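Local coordinates for protein peroxide stress regulator PerR, FUR family (Streptococcus pyogenes, PDB 4LMY) that probably represses peroxide-stress genes by binding DNA, as a dimeric metal-dependent regulator of the FUR family, here with two zinc ions bound per subunit, at residues B[15-18]-B[19-23]; B[143-146]-B[147-150]. All blocks are in the same frame, centred on the assembly; numbering follows the deposited sequence.

Both contacts lie within a short helical run whose side chains hold a zinc ion, but they belong to separate parts of the fold, their nearest atoms about 22 Å apart. Contact 1 is partly buried: two turns of helix 12-22 carry regular backbone bonds, and its apolar side is packed against neighbouring helices while Asn15 and His19 join a nitrogen-rich site. Contact 2 is a surface contact centred about 31 Å from the centre of the chain, at the end of strand 140-143. Its single, weakly bonded helical turn is held by a thiolate site and meets the second subunit, whereas no other protein chain touches contact 1.

Contact 1: B[15-18]-B[19-23]; sequences NVLE and HLREK. With ZN (zinc ion), chain E.
The His19 imidazole receives the backbone oxygen of Asn15 at its edge, in the ring plane, with Asn15 O 3.0 Å from His19 CD2. The Asn15 amide, turned 65° from the ring, approaches the zinc ion that His19 binds. Across one face of the Arg21 guanidinium lies Leu17 CB, displaced toward the rim, while Glu18 OE2 meets the edge in plane and forms a long salt bridge, 3.4 Å to Arg21 NH1. Glu18 reaches it by a bend at chi2 (66°).

These are neighbours on helix 12-22, part of the N-terminal winged-helix domain as in other FUR-family proteins. The backbone bonds of the helix run from residue i+4 to i, as in Arg21 N to Leu17 O, 2.8 Å. His19 NE2 binds zinc at 2.2 Å; His4, His6, His97 and His99 also belong to this site. Asn15 is placed with ND2 at 2.2 Å from zinc, a doubtful assignment because an amide oxygen would be the expected ligand. On the apolar side Val16 and Leu20 lie side by side, CG1 to CD1 4.0 Å, facing helices 29-40 and 63-75. Two carboxylates approach as like charges, Glu18 OE1 and Glu22 OE2 3.6 Å apart; Glu22 OE2 also hydrogen-bonds His6 ND1, holding a zinc ligand from the second shell.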
loop_
_atom_site.group_PDB
_atom_site.type_symbol
_atom_site.label_atom_id
_atom_site.label_comp_id
_atom_site.label_asym_id
_atom_site.label_seq_id
_atom_site.Cartn_x
_atom_site.Cartn_y
_atom_site.Cartn_z
ATOM N N ASN B 15 -6.474 -15.256 -2.153
ATOM C CA ASN B 15 -5.235 -15.834 -1.646
ATOM C C ASN B 15 -5.494 -16.894 -0.587
ATOM O O ASN B 15 -4.895 -17.968 -0.620
ATOM C CB ASN B 15 -4.300 -14.762 -1.088
ATOM C CG ASN B 15 -3.058 -15.357 -0.457
ATOM O OD1 ASN B 15 -2.941 -15.428 0.766
ATOM N ND2 ASN B 15 -2.131 -15.804 -1.291
ATOM N N VAL B 16 -6.384 -16.587 0.352
ATOM C CA VAL B 16 -6.731 -17.539 1.404
ATOM C C VAL B 16 -7.238 -18.841 0.795
ATOM O O VAL B 16 -6.790 -19.928 1.165
ATOM C CB VAL B 16 -7.793 -16.974 2.362
ATOM C CG1 VAL B 16 -8.222 -18.038 3.361
ATOM C CG2 VAL B 16 -7.252 -15.760 3.083
ATOM N N LEU B 17 -8.159 -18.720 -0.157
ATOM C CA LEU B 17 -8.749 -19.882 -0.806
ATOM C C LEU B 17 -7.694 -20.707 -1.535
ATOM O O LEU B 17 -7.709 -21.935 -1.474
ATOM C CB LEU B 17 -9.857 -19.464 -1.775
ATOM C CG LEU B 17 -11.074 -18.772 -1.158
ATOM C CD1 LEU B 17 -12.225 -18.712 -2.160
ATOM C CD2 LEU B 17 -11.501 -19.472 0.123
ATOM N N GLU B 18 -6.774 -20.030 -2.216
ATOM C CA GLU B 18 -5.698 -20.717 -2.924
ATOM C C GLU B 18 -4.813 -21.514 -1.966
ATOM O O GLU B 18 -4.501 -22.675 -2.224
ATOM C CB GLU B 18 -4.855 -19.729 -3.735
ATOM C CG GLU B 18 -3.670 -20.358 -4.459
ATOM C CD GLU B 18 -4.084 -21.335 -5.550
ATOM O OE1 GLU B 18 -3.243 -22.169 -5.949
ATOM O OE2 GLU B 18 -5.241 -21.267 -6.016
ATOM N N HIS B 19 -4.424 -20.888 -0.860
ATOM C CA HIS B 19 -3.621 -21.552 0.162
ATOM C C HIS B 19 -4.356 -22.752 0.754
ATOM O O HIS B 19 -3.766 -23.813 0.957
ATOM C CB HIS B 19 -3.245 -20.577 1.279
ATOM C CG HIS B 19 -2.094 -19.678 0.941
ATOM N ND1 HIS B 19 -0.824 -19.879 1.439
ATOM C CD2 HIS B 19 -2.023 -18.573 0.163
ATOM C CE1 HIS B 19 -0.019 -18.938 0.978
ATOM N NE2 HIS B 19 -0.721 -18.131 0.204
ATOM N N LEU B 20 -5.645 -22.577 1.032
ATOM C CA LEU B 20 -6.453 -23.655 1.603
ATOM C C LEU B 20 -6.634 -24.818 0.626
ATOM O O LEU B 20 -6.578 -25.980 1.028
ATOM C CB LEU B 20 -7.814 -23.134 2.074
ATOM C CG LEU B 20 -7.804 -22.175 3.267
ATOM C CD1 LEU B 20 -9.222 -21.894 3.741
ATOM C CD2 LEU B 20 -6.945 -22.713 4.399
ATOM N N ARG B 21 -6.854 -24.502 -0.649
ATOM C CA ARG B 21 -6.955 -25.527 -1.685
ATOM C C ARG B 21 -5.657 -26.316 -1.780
ATOM O O ARG B 21 -5.673 -27.542 -1.899
ATOM C CB ARG B 21 -7.261 -24.908 -3.049
ATOM C CG ARG B 21 -8.684 -24.420 -3.234
ATOM C CD ARG B 21 -8.937 -24.053 -4.690
ATOM N NE ARG B 21 -10.003 -23.068 -4.830
ATOM C CZ ARG B 21 -9.802 -21.779 -5.082
ATOM N NH1 ARG B 21 -8.568 -21.310 -5.235
ATOM N NH2 ARG B 21 -10.837 -20.958 -5.187
ATOM N N GLU B 22 -4.537 -25.600 -1.730
ATOM C CA GLU B 22 -3.217 -26.220 -1.773
ATOM C C GLU B 22 -3.055 -27.258 -0.667
ATOM O O GLU B 22 -2.370 -28.265 -0.846
ATOM C CB GLU B 22 -2.119 -25.158 -1.657
ATOM C CG GLU B 22 -1.873 -24.367 -2.931
ATOM C CD GLU B 22 -0.888 -23.228 -2.731
ATOM O OE1 GLU B 22 -0.558 -22.919 -1.565
ATOM O OE2 GLU B 22 -0.444 -22.641 -3.741
ATOM N N LYS B 23 -3.701 -27.013 0.468
ATOM C CA LYS B 23 -3.613 -27.909 1.616
ATOM C C LYS B 23 -4.767 -28.909 1.662
ATOM O O LYS B 23 -4.910 -29.651 2.634
ATOM C CB LYS B 23 -3.584 -27.105 2.915
ATOM C CG LYS B 23 -2.533 -26.010 2.953
ATOM C CD LYS B 23 -1.134 -26.575 2.802
ATOM C CE LYS B 23 -0.178 -25.907 3.776
ATOM N NZ LYS B 23 -0.571 -26.180 5.187
HETATM ZN ZN ZN E . -0.047 -16.458 -0.985
#

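Contact 2: B[143-146]-B[147-150]. With ZN (zinc ion), chain F.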
loop_
_atom_site.group_PDB
_atom_site.type_symbol
_atom_site.label_atom_id
_atom_site.label_comp_id
_atom_site.label_asym_id
_atom_site.label_seq_id
_atom_site.Cartn_x
_atom_site.Cartn_y
_atom_site.Cartn_z
ATOM N N ILE B 143 9.940 -0.980 -14.872
ATOM C CA ILE B 143 10.798 -1.465 -15.939
ATOM C C ILE B 143 11.443 -2.764 -15.472
ATOM O O ILE B 143 12.118 -2.791 -14.443
ATOM C CB ILE B 143 11.893 -0.440 -16.282
ATOM C CG1 ILE B 143 11.287 0.954 -16.468
ATOM C CG2 ILE B 143 12.659 -0.867 -17.529
ATOM C CD1 ILE B 143 10.299 1.044 -17.608
ATOM N N CYS B 144 11.223 -3.838 -16.221
ATOM C CA CYS B 144 11.791 -5.140 -15.876
ATOM C C CYS B 144 13.318 -5.117 -16.013
ATOM O O CYS B 144 13.859 -4.293 -16.750
ATOM C CB CYS B 144 11.168 -6.248 -16.740
ATOM S SG CYS B 144 11.747 -6.312 -18.469
ATOM N N PRO B 145 14.018 -6.000 -15.276
ATOM C CA PRO B 145 15.485 -6.059 -15.333
ATOM C C PRO B 145 16.039 -6.136 -16.761
ATOM O O PRO B 145 17.032 -5.475 -17.060
ATOM C CB PRO B 145 15.805 -7.338 -14.556
ATOM C CG PRO B 145 14.709 -7.418 -13.539
ATOM C CD PRO B 145 13.476 -6.889 -14.230
ATOM N N ASP B 146 15.395 -6.909 -17.629
ATOM C CA ASP B 146 15.870 -7.055 -19.002
ATOM C C ASP B 146 15.765 -5.752 -19.792
ATOM O O ASP B 146 16.650 -5.425 -20.582
ATOM C CB ASP B 146 15.133 -8.186 -19.727
ATOM C CG ASP B 146 15.622 -9.561 -19.310
ATOM O OD1 ASP B 146 16.723 -9.651 -18.728
ATOM O OD2 ASP B 146 14.909 -10.552 -19.570
ATOM N N CYS B 147 14.687 -5.006 -19.571
ATOM C CA CYS B 147 14.492 -3.741 -20.272
ATOM C C CYS B 147 15.399 -2.642 -19.726
ATOM O O CYS B 147 15.751 -1.710 -20.445
ATOM C CB CYS B 147 13.026 -3.301 -20.221
ATOM S SG CYS B 147 11.967 -4.133 -21.431
ATOM N N GLN B 148 15.771 -2.755 -18.456
ATOM C CA GLN B 148 16.685 -1.796 -17.843
ATOM C C GLN B 148 18.053 -1.848 -18.518
ATOM O O GLN B 148 18.779 -0.857 -18.546
ATOM C CB GLN B 148 16.839 -2.071 -16.345
ATOM C CG GLN B 148 15.579 -1.830 -15.532
ATOM C CD GLN B 148 15.708 -2.288 -14.092
ATOM O OE1 GLN B 148 14.838 -2.986 -13.573
ATOM N NE2 GLN B 148 16.793 -1.891 -13.435
ATOM N N ALA B 149 18.393 -3.011 -19.064
ATOM C CA ALA B 149 19.700 -3.218 -19.682
ATOM C C ALA B 149 19.729 -2.813 -21.154
ATOM O O ALA B 149 20.795 -2.761 -21.766
ATOM C CB ALA B 149 20.137 -4.665 -19.522
ATOM N N LYS B 150 18.559 -2.531 -21.719
ATOM C CA LYS B 150 18.466 -2.143 -23.125
ATOM C C LYS B 150 18.367 -0.631 -23.285
ATOM O O LYS B 150 18.107 0.091 -22.323
ATOM C CB LYS B 150 17.263 -2.815 -23.792
ATOM C CG LYS B 150 17.326 -4.334 -23.815
ATOM C CD LYS B 150 16.108 -4.921 -24.505
ATOM C CE LYS B 150 16.240 -6.426 -24.673
ATOM N NZ LYS B 150 16.279 -7.140 -23.368
HETATM ZN ZN ZN F . 10.447 -5.165 -19.923
#
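Cys144 and Cys147 converge on one zinc ion from the two ends of one short turn, the CxxC arrangement that forms half of a four-cysteine site completed by Cys104 and Cys107. Zinc sites of this kind are structural in the FUR family, and this one probably has the same role. The two sulfurs reach the metal by different torsions. Cys144 SG stands between its own backbone N and carbonyl carbon (chi1 75°), whereas Cys147 SG is anti to its carbonyl carbon (chi1 -80°). Cys144 SG binds zinc at 2.3 Å. Cys147 SG binds zinc at 2.4 Å, and the angle between the two sulfurs at the metal is about 105°, close to tetrahedral.

Cys144 is also the N-cap of helix 145-148: its sulfur accepts a weak bond from Cys147 N at 3.4 Å. One thiolate therefore serves the metal and the start of the helix together, and the N-H directed at it would probably temper its negative charge. The backbone adds a firmer tie, Gln148 N to Cys144 O, 3.0 Å. The remaining bonds of the turn are mostly weak.

Ile143 approaches from the strand end. Its CG2 branch touches both Cys147 CB, at 3.6 Å, and CG of Gln148, a side chain that it crosses obliquely; Ile106 touches both Ile143 and Cys147. In the second subunit an antiparallel strand pairs with Ile143, Tyr131 of that subunit packs on Cys144, and its Gly130 on Pro145 and Gln148. Just past the helix, Lys150, bent at its last torsion, curls back over the turn, and its NZ makes a weak 3.3 Å bond to the backbone O of Asp146.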